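Long-range contacts in OBCA, Oxalate Biosynthetic Component A (Burkholderia glumae, PDB 4NNB), which belongs to a protein family with a TIM-barrel domain of the beta-keto acid cleavage enzyme type, modelled here with magnesium and oxaloacetate ions: residues A[444-449]-A[467-471]; A[355-359]-A[436-441]; A[231-235]-A[244-248]; A[32-37]-A[237-241]; A[142-148]-A[482-486]. The contacts are given in a common frame with arbitrary orientation. Numbering follows the deposited sequence.

How the contacts relate
Contacts 1 and 2 belong to one region of the TIM barrel: helix 416-440 runs into strand 444-449, their centres are 15 Å apart, and Arg-438 NH2 of contact 2 forms a 2.8 Å salt bridge with Asp-468 OD2 of contact 1. Contact 1 is the link to the ligand site, since the side chain of Arg-471 is about 4 Å from the magnesium ion and about 5 Å from the oxaloacetate ion; the side chain of Ala-358 in contact 2 is about 14 Å from the latter. Contacts 3 and 4 share strand 234-238, centres 18 Å apart, across the chain's centre from contact 1. Contact 5 stands apart, its centre 32 Å from that of contact 1.

Contact 1 of 5, residues A[444-449]-A[467-471]; sequences SKISIL and LDGIR
Strands 444-449 and 469-471 run parallel, their short axes 4.5 Å apart and 32° from one another, with Ser-447 beside Gly-469 (CA-CA 4.1 Å) and Ile-448 beside Ile-470 (5.0 Å). Ile-448 N donates to Gly-469 O (3.2 Å) and Arg-471 N to Ile-448 O (2.9 Å). Before the second strand, Asp-468 N reaches Ile-446 O (2.8 Å), while Asp-468 OD2 (chi1 m) receives Ile-446 N at 2.9 Å, standing in for a backbone carbonyl. Asp-468 OD2 also pairs with Arg-438; OD1 meets Lys-445 NZ in a long salt bridge (3.8 Å), with a water bridging the same two atoms.

The close fit at Gly-469 depends on its bare CA: a CB there would sit 2.1 Å from Ser-447 OG, so the serine (chi1 m) fills the hollow. On the other face Leu-467 (m, t) wedges between two isoleucines, CD2 3.9 Å from Ile-446 CG2 and CD1 3.5 Å from Ile-448 CB. Leu-449 CD2 covers one face of the Arg-471 guanidinium, 3.4 Å from CZ, and Asp-476 holds Arg-471 NE. The Arg-471 side chain is about 4 Å from the magnesium ion and about 5 Å from the oxaloacetate ion.

This is the parallel pairing of a beta-alpha-beta unit in the TIM barrel. Helix 458-465 makes the crossover and packs on Ile-448 and Ile-470, helix 416-440 covers Ile-446 and Leu-467, and strand 373-378 flanks the other edge of 444-449.

Contact 2 of 5, residues A[355-359]-A[436-441]; sequences VDNAT and RLRASF
Helical segments 355-359 and 436-440 lie side by side, nearly parallel (6°), with axes 10.1 Å apart, and come closest at Thr-359 and Ser-440 (CA-CA 5.7 Å). Val-355 (chi1 t) lays CG1 over one face of the Arg-436 guanidinium, 3.5 Å from NH1, and 4.2 Å from Leu-437 CD2. The CA-to-CB bond of Asp-356 points away, yet its carboxylate (chi1 m) returns to the edge of that guanidinium: OD1 takes NH1 at 2.7 Å and NH2 at 2.9 Å in a salt bridge. Ala-358 O meets the edge of the Phe-441 ring, 3.2 Å from CZ. Thr-359 (chi1 p) gives its hydroxyl to Val-355 O (OG1-O 2.8 Å), leaving CG2 4.0 Å from Leu-437 CD2 and from Phe-441 CE2. Waters link Thr-359 OG1 to Arg-436 NE and Thr-359 O to Ser-440 OG. Phe-441, just past the helix, also meets Phe-375. Such parallel packing of neighbouring helices is characteristic of the outer layer of a TIM barrel.

Contact 3 of 5, residues A[231-235]-A[244-248]; sequences SDRRR and VTVGS
Here the two arms of a short antiparallel beta hairpin, strands 234-238 and 242-246, meet at their open end, where the chain enters and leaves the excursion from the barrel domain. The arms run 172° apart in direction. Arg-234 and Val-246 form a hydrogen-bonded pair (CA-CA 5.6 Å): Arg-234 N gives to Val-246 O at 3.1 Å, and Val-246 N to Arg-234 O at 3.0 Å. Arg-235 and Thr-245 follow as a non-hydrogen-bonded pair (CA-CA 4.5 Å). Val-246 O also receives a CA-H...O contact from Arg-233 CA (3.4 Å).

Beyond the strands, Asp-232 (chi1 p) closes the mouth. Its OD2 accepts Ser-248 N at 2.8 Å and Ser-248 OG at 3.0 Å, while OD1 has a weak bond of 3.4 Å from the same N. Gly-247 passes between these bonds and the strand pair with phi/psi 169/144, its CA 3.6 Å from Asp-232 OD1.

Arg-234 brings the edge of its guanidinium to Val-246, NE 3.4 Å from CG2, on one face; Arg-235 shares the other with Thr-245, Arg-235 CG 3.9 Å from Thr-245 OG1, which is hydrogen-bonded to Glu-24. Arg-233, just before the strand, has Thr-245 CG2 over one face of its guanidinium and 3.8 Å from its CG. Val-244 packs on Ala-25, in the loop before strand 27-29, and on Trp-54, which, like the Asp-52 that Val-246 meets, follows helix 41-51.

Contact 4 of 5, residues A[32-37]-A[237-241]; sequences LLEGFF and EIPGL
Phe-36 lays one face of its ring over Pro-239, whose CB stands 4.2 Å from the ring centroid and 24° off the normal, a CH-pi contact; Pro-239 CG is 3.9 Å from Phe-36 CD1. Phe-37 (chi1 m, chi2 -85°) reaches the same proline with the tip of its ring, CZ 3.6 Å from Pro-239 CD. At the edge of that ring lies Glu-237 O, 3.6 Å from Phe-37 CZ. The proline (C-gamma exo) is thus met by both aromatic rings.

The joint is van der Waals packing of apolar side chains on each other and on backbone carbonyls, with no hydrogen bond between the segments. It sets the end of helix 30-33 and the loop after it against the tip of the hairpin formed by strands 234-238 and 242-246, connecting parts of the chain 200 residues apart. Glu-34 leaves the helix, and Gly-35, at phi/psi 129/13, swings the chain round so that Phe-36 and Phe-37 come back to the hairpin.

Leu-32 (chi1 -94°, chi2 t) pushes CD1 against the turn, 3.2 Å from Pro-239 O and 3.3 Å from Gly-240 O. Gly-240 has positive phi (63/27), and a CB on it would come within 3.1 Å of Leu-32 CD1. Leu-33 CD1 touches Ile-238 CD1 at 4.2 Å; helix 41-51 packs on Leu-33 and Phe-37 through Ile-45, and strand 27-29 meets Ile-238 through Ile-28.

Contact 5 of 5, residues A[142-148]-A[482-486]; sequences VSEQGDL and DARVP
Two type I beta turns from distant parts of the chain dock on each other: Ser-143 to Gly-146, joining strands 141-142 and 148-149, and Asp-482 to Val-485, between strands 479-481 and 489-491. Each begins with a side chain that accepts a hydrogen bond from the backbone N two residues on. Ser-143 OG accepts Gln-145 N (3.3 Å) as an ST turn and also Asp-147 N (3.2 Å); Asp-482 OD1 accepts Arg-484 N (3.1 Å) as an Asx turn.

The turns come closest at Gly-146 and Val-485 (CA-CA 4.6 Å). Gly-146, at phi/psi 85/16, puts its CA 3.4 Å from Arg-484 O in a CA-H...O contact; a CB would fall 2.2 Å from that oxygen. Val-485 (chi1 p) packs its CB against Val-142 CG2 (4.1 Å) and its CG2 against Leu-148 CD2 (4.0 Å), with Val-132 of helix 125-137 beyond.

Arg-484 (m, t, m) extends across the gap with Ser-143 O over one face of its guanidinium. Its NE and NH2 bind Asp-482 OD1 (2.9 Å) and OD2 (2.8 Å), and NH1 donates to Glu-144 OE1 at 3.0 Å. Asp-482 OD2 also pairs with Arg-490, and Lys-117 bonds to Arg-484 O. The aspartate thus fixes the arginine within its own turn, so that its remaining NH1 is presented to Glu-144: one salt-bridge network spans both turns beside a small apolar core.

Contact 1 of 5, residues A[444-449]-A[467-471]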
# COMPACT_ATOMS: atom_id res chain seq x y z
N SER A 444 5.51 -6.33 25.85
CA SER A 444 5.49 -5.70 24.54
C SER A 444 4.75 -6.56 23.54
O SER A 444 4.57 -7.77 23.76
CB SER A 444 6.91 -5.50 24.04
OG SER A 444 7.57 -6.74 23.85
N LYS A 445 4.34 -5.94 22.43
CA LYS A 445 3.70 -6.65 21.33
C LYS A 445 4.35 -6.20 20.03
O LYS A 445 4.39 -5.00 19.74
CB LYS A 445 2.20 -6.36 21.30
CG LYS A 445 1.44 -6.83 22.56
CD LYS A 445 1.53 -8.34 22.72
CE LYS A 445 0.85 -8.80 24.01
NZ LYS A 445 1.11 -10.26 24.26
N ILE A 446 4.88 -7.15 19.27
CA ILE A 446 5.62 -6.83 18.07
C ILE A 446 4.92 -7.44 16.86
O ILE A 446 4.68 -8.66 16.81
CB ILE A 446 7.06 -7.34 18.17
CG1 ILE A 446 7.74 -6.77 19.43
CG2 ILE A 446 7.87 -6.99 16.92
CD1 ILE A 446 9.16 -7.28 19.66
N SER A 447 4.59 -6.59 15.89
CA SER A 447 4.01 -7.06 14.63
C SER A 447 5.01 -6.88 13.50
O SER A 447 6.05 -6.23 13.67
CB SER A 447 2.72 -6.30 14.32
OG SER A 447 1.73 -6.53 15.30
N ILE A 448 4.70 -7.48 12.35
CA ILE A 448 5.52 -7.33 11.16
C ILE A 448 4.70 -6.96 9.93
O ILE A 448 3.55 -7.40 9.79
CB ILE A 448 6.36 -8.60 10.89
CG1 ILE A 448 7.35 -8.37 9.75
CG2 ILE A 448 5.44 -9.81 10.62
CD1 ILE A 448 8.45 -9.46 9.64
N LEU A 449 5.27 -6.14 9.05
CA LEU A 449 4.73 -5.94 7.72
C LEU A 449 5.81 -6.28 6.74
O LEU A 449 7.00 -6.29 7.09
CB LEU A 449 4.27 -4.48 7.51
CG LEU A 449 5.33 -3.38 7.42
CD1 LEU A 449 5.87 -3.20 6.00
CD2 LEU A 449 4.75 -2.06 7.93
N LEU A 467 6.25 -13.60 16.78
CA LEU A 467 5.60 -12.29 16.76
C LEU A 467 4.15 -12.33 17.21
O LEU A 467 3.49 -13.36 17.15
CB LEU A 467 5.73 -11.64 15.38
CG LEU A 467 7.17 -11.34 14.98
CD1 LEU A 467 7.23 -10.39 13.79
CD2 LEU A 467 7.97 -10.77 16.17
N ASP A 468 3.65 -11.18 17.65
CA ASP A 468 2.29 -11.05 18.15
C ASP A 468 1.29 -10.58 17.12
O ASP A 468 0.09 -10.55 17.39
CB ASP A 468 2.29 -10.07 19.31
CG ASP A 468 3.31 -10.43 20.35
OD1 ASP A 468 3.01 -11.33 21.16
OD2 ASP A 468 4.41 -9.85 20.34
N GLY A 469 1.76 -10.20 15.94
CA GLY A 469 0.85 -9.65 14.97
C GLY A 469 1.41 -9.61 13.57
O GLY A 469 2.62 -9.70 13.38
N ILE A 470 0.52 -9.45 12.60
CA ILE A 470 0.90 -9.31 11.20
C ILE A 470 0.03 -8.21 10.59
O ILE A 470 -1.17 -8.14 10.86
CB ILE A 470 0.67 -10.62 10.41
CG1 ILE A 470 1.66 -11.69 10.85
CG2 ILE A 470 0.83 -10.41 8.89
CD1 ILE A 470 1.34 -13.07 10.26
N ARG A 471 0.65 -7.35 9.78
CA ARG A 471 -0.06 -6.27 9.12
C ARG A 471 -0.11 -6.52 7.62
O ARG A 471 0.88 -6.96 7.02
CB ARG A 471 0.63 -4.91 9.42
CG ARG A 471 0.38 -3.81 8.39
CD ARG A 471 0.83 -2.41 8.89
NE ARG A 471 1.33 -1.60 7.79
CZ ARG A 471 1.82 -0.37 7.91
NH1 ARG A 471 1.88 0.24 9.10
NH2 ARG A 471 2.27 0.25 6.83
O HOH W 1 3.78 -11.30 23.73
O HOH W 2 -0.63 -6.43 13.66

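Contact 2 of 5, residues A[355-359]-A[436-441]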
# COMPACT_ATOMS: atom_id res chain seq x y z
N VAL A 355 15.59 1.20 16.61
CA VAL A 355 15.79 0.19 17.65
C VAL A 355 16.72 0.70 18.76
O VAL A 355 16.40 0.60 19.96
CB VAL A 355 16.36 -1.13 17.08
CG1 VAL A 355 16.48 -2.18 18.19
CG2 VAL A 355 15.47 -1.65 15.94
N ASP A 356 17.86 1.27 18.37
CA ASP A 356 18.80 1.85 19.33
C ASP A 356 18.14 2.90 20.20
O ASP A 356 18.29 2.90 21.42
CB ASP A 356 19.96 2.50 18.59
CG ASP A 356 20.83 1.50 17.86
OD1 ASP A 356 20.76 0.30 18.17
OD2 ASP A 356 21.59 1.94 16.98
N ASN A 357 17.39 3.80 19.58
CA ASN A 357 16.78 4.90 20.32
C ASN A 357 15.64 4.48 21.24
O ASN A 357 15.54 4.93 22.39
CB ASN A 357 16.33 6.00 19.36
CG ASN A 357 17.51 6.65 18.63
OD1 ASN A 357 18.67 6.40 18.97
ND2 ASN A 357 17.21 7.50 17.64
N ALA A 358 14.77 3.60 20.74
CA ALA A 358 13.61 3.15 21.51
C ALA A 358 14.06 2.42 22.75
O ALA A 358 13.46 2.56 23.81
CB ALA A 358 12.71 2.26 20.67
N THR A 359 15.14 1.65 22.63
CA THR A 359 15.59 0.82 23.75
C THR A 359 16.54 1.56 24.69
O THR A 359 16.92 1.01 25.72
CB THR A 359 16.24 -0.50 23.28
OG1 THR A 359 17.38 -0.22 22.46
CG2 THR A 359 15.23 -1.34 22.49
N ARG A 436 16.27 -7.70 20.97
CA ARG A 436 16.62 -6.43 21.61
C ARG A 436 15.37 -5.75 22.14
O ARG A 436 15.35 -5.25 23.26
CB ARG A 436 17.35 -5.49 20.65
CG ARG A 436 18.81 -5.86 20.39
CD ARG A 436 19.48 -4.78 19.55
NE ARG A 436 19.65 -3.53 20.30
CZ ARG A 436 19.89 -2.36 19.73
NH1 ARG A 436 19.97 -2.26 18.41
NH2 ARG A 436 20.04 -1.27 20.49
N LEU A 437 14.30 -5.77 21.34
CA LEU A 437 13.05 -5.15 21.75
C LEU A 437 12.44 -5.89 22.95
O LEU A 437 11.97 -5.25 23.91
CB LEU A 437 12.06 -5.05 20.57
CG LEU A 437 12.48 -4.16 19.38
CD1 LEU A 437 11.48 -4.27 18.21
CD2 LEU A 437 12.63 -2.71 19.81
N ARG A 438 12.46 -7.22 22.91
CA ARG A 438 11.90 -8.02 24.01
C ARG A 438 12.70 -7.85 25.31
O ARG A 438 12.13 -7.85 26.39
CB ARG A 438 11.87 -9.51 23.67
CG ARG A 438 11.05 -9.88 22.46
CD ARG A 438 9.59 -9.68 22.70
NE ARG A 438 8.81 -10.44 21.73
CZ ARG A 438 7.50 -10.31 21.57
NH1 ARG A 438 6.83 -9.43 22.30
NH2 ARG A 438 6.87 -11.05 20.66
N ALA A 439 14.01 -7.73 25.18
CA ALA A 439 14.87 -7.56 26.35
C ALA A 439 14.59 -6.22 27.02
O ALA A 439 14.52 -6.13 28.25
CB ALA A 439 16.35 -7.69 25.96
N SER A 440 14.41 -5.17 26.22
CA SER A 440 14.20 -3.84 26.79
C SER A 440 12.78 -3.64 27.24
O SER A 440 12.52 -2.86 28.15
CB SER A 440 14.59 -2.74 25.81
OG SER A 440 15.98 -2.77 25.55
N PHE A 441 11.85 -4.34 26.59
CA PHE A 441 10.44 -4.19 26.90
C PHE A 441 9.80 -5.57 27.08
O PHE A 441 9.21 -6.10 26.15
CB PHE A 441 9.71 -3.44 25.78
CG PHE A 441 10.27 -2.07 25.49
CD1 PHE A 441 9.86 -0.97 26.23
CD2 PHE A 441 11.21 -1.90 24.50
CE1 PHE A 441 10.38 0.30 25.96
CE2 PHE A 441 11.75 -0.63 24.23
CZ PHE A 441 11.32 0.47 24.96
O HOH W 3 17.05 -1.48 27.52
O HOH W 4 19.15 -2.82 22.85

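Contact 3 of 5, residues A[231-235]-A[244-248]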
# COMPACT_ATOMS: atom_id res chain seq x y z
N SER A 231 -7.37 18.31 -2.64
CA SER A 231 -7.79 19.67 -2.99
C SER A 231 -7.31 20.09 -4.38
O SER A 231 -7.83 21.05 -4.96
CB SER A 231 -7.26 20.66 -1.95
OG SER A 231 -5.84 20.63 -1.90
N ASP A 232 -6.33 19.37 -4.92
CA ASP A 232 -5.77 19.70 -6.23
C ASP A 232 -6.44 18.93 -7.40
O ASP A 232 -5.91 18.89 -8.52
CB ASP A 232 -4.26 19.44 -6.23
CG ASP A 232 -3.91 17.95 -6.22
OD1 ASP A 232 -4.81 17.14 -5.93
OD2 ASP A 232 -2.75 17.59 -6.51
N ARG A 233 -7.60 18.32 -7.15
CA ARG A 233 -8.30 17.56 -8.20
C ARG A 233 -8.75 18.49 -9.33
O ARG A 233 -9.37 19.52 -9.08
CB ARG A 233 -9.51 16.82 -7.63
CG ARG A 233 -10.57 16.50 -8.66
CD ARG A 233 -11.80 15.85 -8.03
NE ARG A 233 -11.51 14.50 -7.56
CZ ARG A 233 -12.15 13.41 -7.98
NH1 ARG A 233 -13.11 13.51 -8.89
NH2 ARG A 233 -11.82 12.23 -7.50
N ARG A 234 -8.43 18.14 -10.57
CA ARG A 234 -8.87 18.95 -11.70
C ARG A 234 -9.18 18.09 -12.92
O ARG A 234 -8.47 17.13 -13.22
CB ARG A 234 -7.84 20.03 -12.03
CG ARG A 234 -6.56 19.51 -12.63
CD ARG A 234 -5.37 20.43 -12.38
NE ARG A 234 -4.12 19.77 -12.75
CZ ARG A 234 -2.91 20.32 -12.66
NH1 ARG A 234 -2.77 21.55 -12.19
NH2 ARG A 234 -1.84 19.62 -13.02
N ARG A 235 -10.28 18.43 -13.59
CA ARG A 235 -10.75 17.69 -14.75
C ARG A 235 -10.18 18.29 -16.04
O ARG A 235 -10.39 19.47 -16.32
CB ARG A 235 -12.28 17.70 -14.79
CG ARG A 235 -12.93 16.81 -13.74
CD ARG A 235 -14.43 17.11 -13.59
NE ARG A 235 -15.18 16.80 -14.80
CZ ARG A 235 -15.64 15.59 -15.11
NH1 ARG A 235 -15.41 14.56 -14.30
NH2 ARG A 235 -16.32 15.40 -16.22
N VAL A 244 -10.42 13.41 -18.38
CA VAL A 244 -9.50 12.71 -17.52
C VAL A 244 -9.31 13.57 -16.25
O VAL A 244 -9.23 14.80 -16.33
CB VAL A 244 -8.17 12.43 -18.26
CG1 VAL A 244 -7.02 12.26 -17.30
CG2 VAL A 244 -8.32 11.18 -19.15
N THR A 245 -9.28 12.93 -15.08
CA THR A 245 -9.14 13.64 -13.80
C THR A 245 -7.75 13.41 -13.23
O THR A 245 -7.34 12.26 -13.06
CB THR A 245 -10.18 13.14 -12.79
OG1 THR A 245 -11.48 13.19 -13.38
CG2 THR A 245 -10.16 13.97 -11.50
N VAL A 246 -7.03 14.48 -12.93
CA VAL A 246 -5.70 14.37 -12.33
C VAL A 246 -5.66 14.94 -10.91
O VAL A 246 -6.56 15.68 -10.50
CB VAL A 246 -4.64 15.04 -13.19
CG1 VAL A 246 -4.61 14.42 -14.56
CG2 VAL A 246 -4.93 16.53 -13.31
N GLY A 247 -4.61 14.59 -10.17
CA GLY A 247 -4.48 14.96 -8.76
C GLY A 247 -3.33 14.22 -8.09
O GLY A 247 -3.08 13.05 -8.40
N SER A 248 -2.63 14.88 -7.17
CA SER A 248 -1.47 14.27 -6.51
C SER A 248 -1.84 13.13 -5.55
O SER A 248 -1.06 12.21 -5.35
CB SER A 248 -0.69 15.33 -5.73
OG SER A 248 -1.44 15.76 -4.59

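Contact 4 of 5, residues A[32-37]-A[237-241]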
# COMPACT_ATOMS: atom_id res chain seq x y z
N LEU A 32 -4.51 13.85 -31.08
CA LEU A 32 -5.65 14.55 -30.50
C LEU A 32 -5.24 15.69 -29.58
O LEU A 32 -5.88 16.73 -29.55
CB LEU A 32 -6.58 13.57 -29.76
CG LEU A 32 -7.71 13.06 -30.65
CD1 LEU A 32 -8.75 12.33 -29.82
CD2 LEU A 32 -8.36 14.22 -31.39
N LEU A 33 -4.17 15.48 -28.82
CA LEU A 33 -3.68 16.49 -27.90
C LEU A 33 -2.90 17.52 -28.70
O LEU A 33 -3.13 18.73 -28.58
CB LEU A 33 -2.76 15.84 -26.86
CG LEU A 33 -2.44 16.65 -25.62
CD1 LEU A 33 -3.70 16.90 -24.82
CD2 LEU A 33 -1.40 15.92 -24.77
N GLU A 34 -1.99 17.01 -29.52
CA GLU A 34 -1.15 17.84 -30.37
C GLU A 34 -1.83 17.98 -31.74
O GLU A 34 -1.75 17.10 -32.60
CB GLU A 34 0.25 17.21 -30.44
CG GLU A 34 1.05 17.43 -31.70
CD GLU A 34 1.39 16.12 -32.38
OE1 GLU A 34 0.56 15.61 -33.16
OE2 GLU A 34 2.49 15.58 -32.11
N GLY A 35 -2.55 19.09 -31.91
CA GLY A 35 -3.37 19.29 -33.08
C GLY A 35 -4.78 19.71 -32.70
O GLY A 35 -5.68 19.69 -33.53
N PHE A 36 -4.97 20.07 -31.43
CA PHE A 36 -6.25 20.58 -30.95
C PHE A 36 -6.05 21.69 -29.93
O PHE A 36 -6.94 22.52 -29.71
CB PHE A 36 -7.07 19.46 -30.32
CG PHE A 36 -8.17 18.97 -31.19
CD1 PHE A 36 -9.39 19.62 -31.21
CD2 PHE A 36 -7.99 17.86 -31.99
CE1 PHE A 36 -10.41 19.17 -32.00
CE2 PHE A 36 -9.01 17.40 -32.79
CZ PHE A 36 -10.22 18.06 -32.80
N PHE A 37 -4.89 21.70 -29.30
CA PHE A 37 -4.51 22.78 -28.41
C PHE A 37 -3.26 23.44 -28.99
O PHE A 37 -2.57 22.83 -29.81
CB PHE A 37 -4.25 22.25 -27.00
CG PHE A 37 -5.38 21.43 -26.44
CD1 PHE A 37 -6.44 22.05 -25.80
CD2 PHE A 37 -5.37 20.05 -26.54
CE1 PHE A 37 -7.49 21.30 -25.27
CE2 PHE A 37 -6.41 19.29 -26.01
CZ PHE A 37 -7.47 19.92 -25.38
N GLU A 237 -10.28 18.23 -20.07
CA GLU A 237 -11.15 17.80 -21.15
C GLU A 237 -10.39 17.68 -22.47
O GLU A 237 -9.64 18.59 -22.85
CB GLU A 237 -12.35 18.75 -21.30
CG GLU A 237 -13.40 18.25 -22.29
CD GLU A 237 -14.82 18.57 -21.86
OE1 GLU A 237 -15.28 19.70 -22.11
OE2 GLU A 237 -15.48 17.68 -21.28
N ILE A 238 -10.56 16.55 -23.14
CA ILE A 238 -9.84 16.27 -24.38
C ILE A 238 -10.82 15.86 -25.48
O ILE A 238 -11.51 14.84 -25.35
CB ILE A 238 -8.80 15.16 -24.16
CG1 ILE A 238 -7.71 15.67 -23.20
CG2 ILE A 238 -8.19 14.71 -25.48
CD1 ILE A 238 -6.65 14.66 -22.86
N PRO A 239 -10.90 16.66 -26.55
CA PRO A 239 -11.87 16.38 -27.62
C PRO A 239 -11.65 15.01 -28.24
O PRO A 239 -10.51 14.55 -28.32
CB PRO A 239 -11.58 17.49 -28.64
CG PRO A 239 -10.96 18.59 -27.84
CD PRO A 239 -10.14 17.89 -26.79
N GLY A 240 -12.73 14.36 -28.66
CA GLY A 240 -12.63 13.03 -29.23
C GLY A 240 -12.11 12.02 -28.23
O GLY A 240 -11.49 11.02 -28.62
N LEU A 241 -12.34 12.28 -26.95
CA LEU A 241 -11.86 11.38 -25.91
C LEU A 241 -12.68 11.49 -24.64
O LEU A 241 -13.18 10.49 -24.13
CB LEU A 241 -10.38 11.63 -25.60
CG LEU A 241 -9.70 10.44 -24.91
CD1 LEU A 241 -9.88 9.20 -25.76
CD2 LEU A 241 -8.23 10.71 -24.69

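Contact 5 of 5, residues A[142-148]-A[482-486]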
# COMPACT_ATOMS: atom_id res chain seq x y z
N VAL A 142 -11.15 -11.71 -11.65
CA VAL A 142 -10.93 -13.12 -11.94
C VAL A 142 -12.19 -13.91 -11.57
O VAL A 142 -12.71 -13.77 -10.47
CB VAL A 142 -9.75 -13.67 -11.13
CG1 VAL A 142 -9.65 -15.18 -11.29
CG2 VAL A 142 -8.44 -12.99 -11.55
N SER A 143 -12.70 -14.73 -12.49
CA SER A 143 -13.87 -15.56 -12.19
C SER A 143 -13.48 -16.86 -11.49
O SER A 143 -12.29 -17.18 -11.37
CB SER A 143 -14.65 -15.88 -13.46
OG SER A 143 -13.95 -16.85 -14.23
N GLU A 144 -14.46 -17.65 -11.04
CA GLU A 144 -14.15 -18.93 -10.40
C GLU A 144 -13.45 -19.91 -11.35
O GLU A 144 -12.73 -20.81 -10.92
CB GLU A 144 -15.39 -19.59 -9.78
CG GLU A 144 -15.08 -20.87 -8.99
CD GLU A 144 -13.88 -20.73 -8.05
OE1 GLU A 144 -13.80 -19.72 -7.30
OE2 GLU A 144 -13.01 -21.64 -8.06
N GLN A 145 -13.65 -19.72 -12.65
CA GLN A 145 -13.00 -20.59 -13.63
C GLN A 145 -11.62 -20.07 -13.98
O GLN A 145 -10.88 -20.69 -14.75
CB GLN A 145 -13.86 -20.75 -14.89
CG GLN A 145 -15.19 -21.48 -14.66
CD GLN A 145 -16.21 -20.65 -13.89
OE1 GLN A 145 -16.27 -19.42 -14.02
NE2 GLN A 145 -17.02 -21.32 -13.06
N GLY A 146 -11.25 -18.91 -13.42
CA GLY A 146 -9.94 -18.35 -13.66
C GLY A 146 -9.85 -17.53 -14.93
O GLY A 146 -8.75 -17.26 -15.41
N ASP A 147 -11.00 -17.14 -15.49
CA ASP A 147 -11.03 -16.23 -16.62
C ASP A 147 -10.99 -14.79 -16.10
O ASP A 147 -11.43 -14.53 -14.99
CB ASP A 147 -12.33 -16.38 -17.42
CG ASP A 147 -12.57 -17.81 -17.92
OD1 ASP A 147 -13.74 -18.23 -17.93
OD2 ASP A 147 -11.60 -18.49 -18.31
N LEU A 148 -10.47 -13.86 -16.90
CA LEU A 148 -10.62 -12.44 -16.58
C LEU A 148 -11.89 -11.90 -17.21
O LEU A 148 -12.17 -12.15 -18.38
CB LEU A 148 -9.43 -11.63 -17.08
CG LEU A 148 -8.04 -12.03 -16.62
CD1 LEU A 148 -7.01 -11.03 -17.15
CD2 LEU A 148 -7.98 -12.14 -15.10
N ASP A 482 -3.68 -15.80 -6.21
CA ASP A 482 -4.94 -16.38 -6.67
C ASP A 482 -4.59 -17.53 -7.59
O ASP A 482 -4.29 -17.32 -8.76
CB ASP A 482 -5.78 -15.33 -7.42
CG ASP A 482 -7.19 -15.83 -7.74
OD1 ASP A 482 -7.42 -17.06 -7.74
OD2 ASP A 482 -8.08 -14.99 -8.01
N ALA A 483 -4.63 -18.75 -7.06
CA ALA A 483 -4.23 -19.95 -7.80
C ALA A 483 -5.10 -20.24 -9.03
O ALA A 483 -4.70 -20.98 -9.93
CB ALA A 483 -4.19 -21.16 -6.87
N ARG A 484 -6.29 -19.64 -9.08
CA ARG A 484 -7.22 -19.86 -10.19
C ARG A 484 -6.71 -19.29 -11.51
O ARG A 484 -7.03 -19.80 -12.59
CB ARG A 484 -8.58 -19.26 -9.87
CG ARG A 484 -9.22 -19.80 -8.60
CD ARG A 484 -10.48 -19.03 -8.25
NE ARG A 484 -10.23 -17.60 -8.06
CZ ARG A 484 -11.16 -16.71 -7.71
NH1 ARG A 484 -12.40 -17.09 -7.49
NH2 ARG A 484 -10.84 -15.43 -7.59
N VAL A 485 -5.93 -18.21 -11.42
CA VAL A 485 -5.56 -17.46 -12.63
C VAL A 485 -4.13 -17.79 -13.03
O VAL A 485 -3.25 -17.94 -12.17
CB VAL A 485 -5.79 -15.93 -12.44
CG1 VAL A 485 -4.69 -15.30 -11.57
CG2 VAL A 485 -5.88 -15.22 -13.79
N PRO A 486 -3.88 -17.96 -14.35
CA PRO A 486 -2.50 -18.18 -14.77
C PRO A 486 -1.60 -17.04 -14.31
O PRO A 486 -2.04 -15.88 -14.30
CB PRO A 486 -2.60 -18.20 -16.30
CG PRO A 486 -3.98 -18.75 -16.56
CD PRO A 486 -4.85 -18.18 -15.44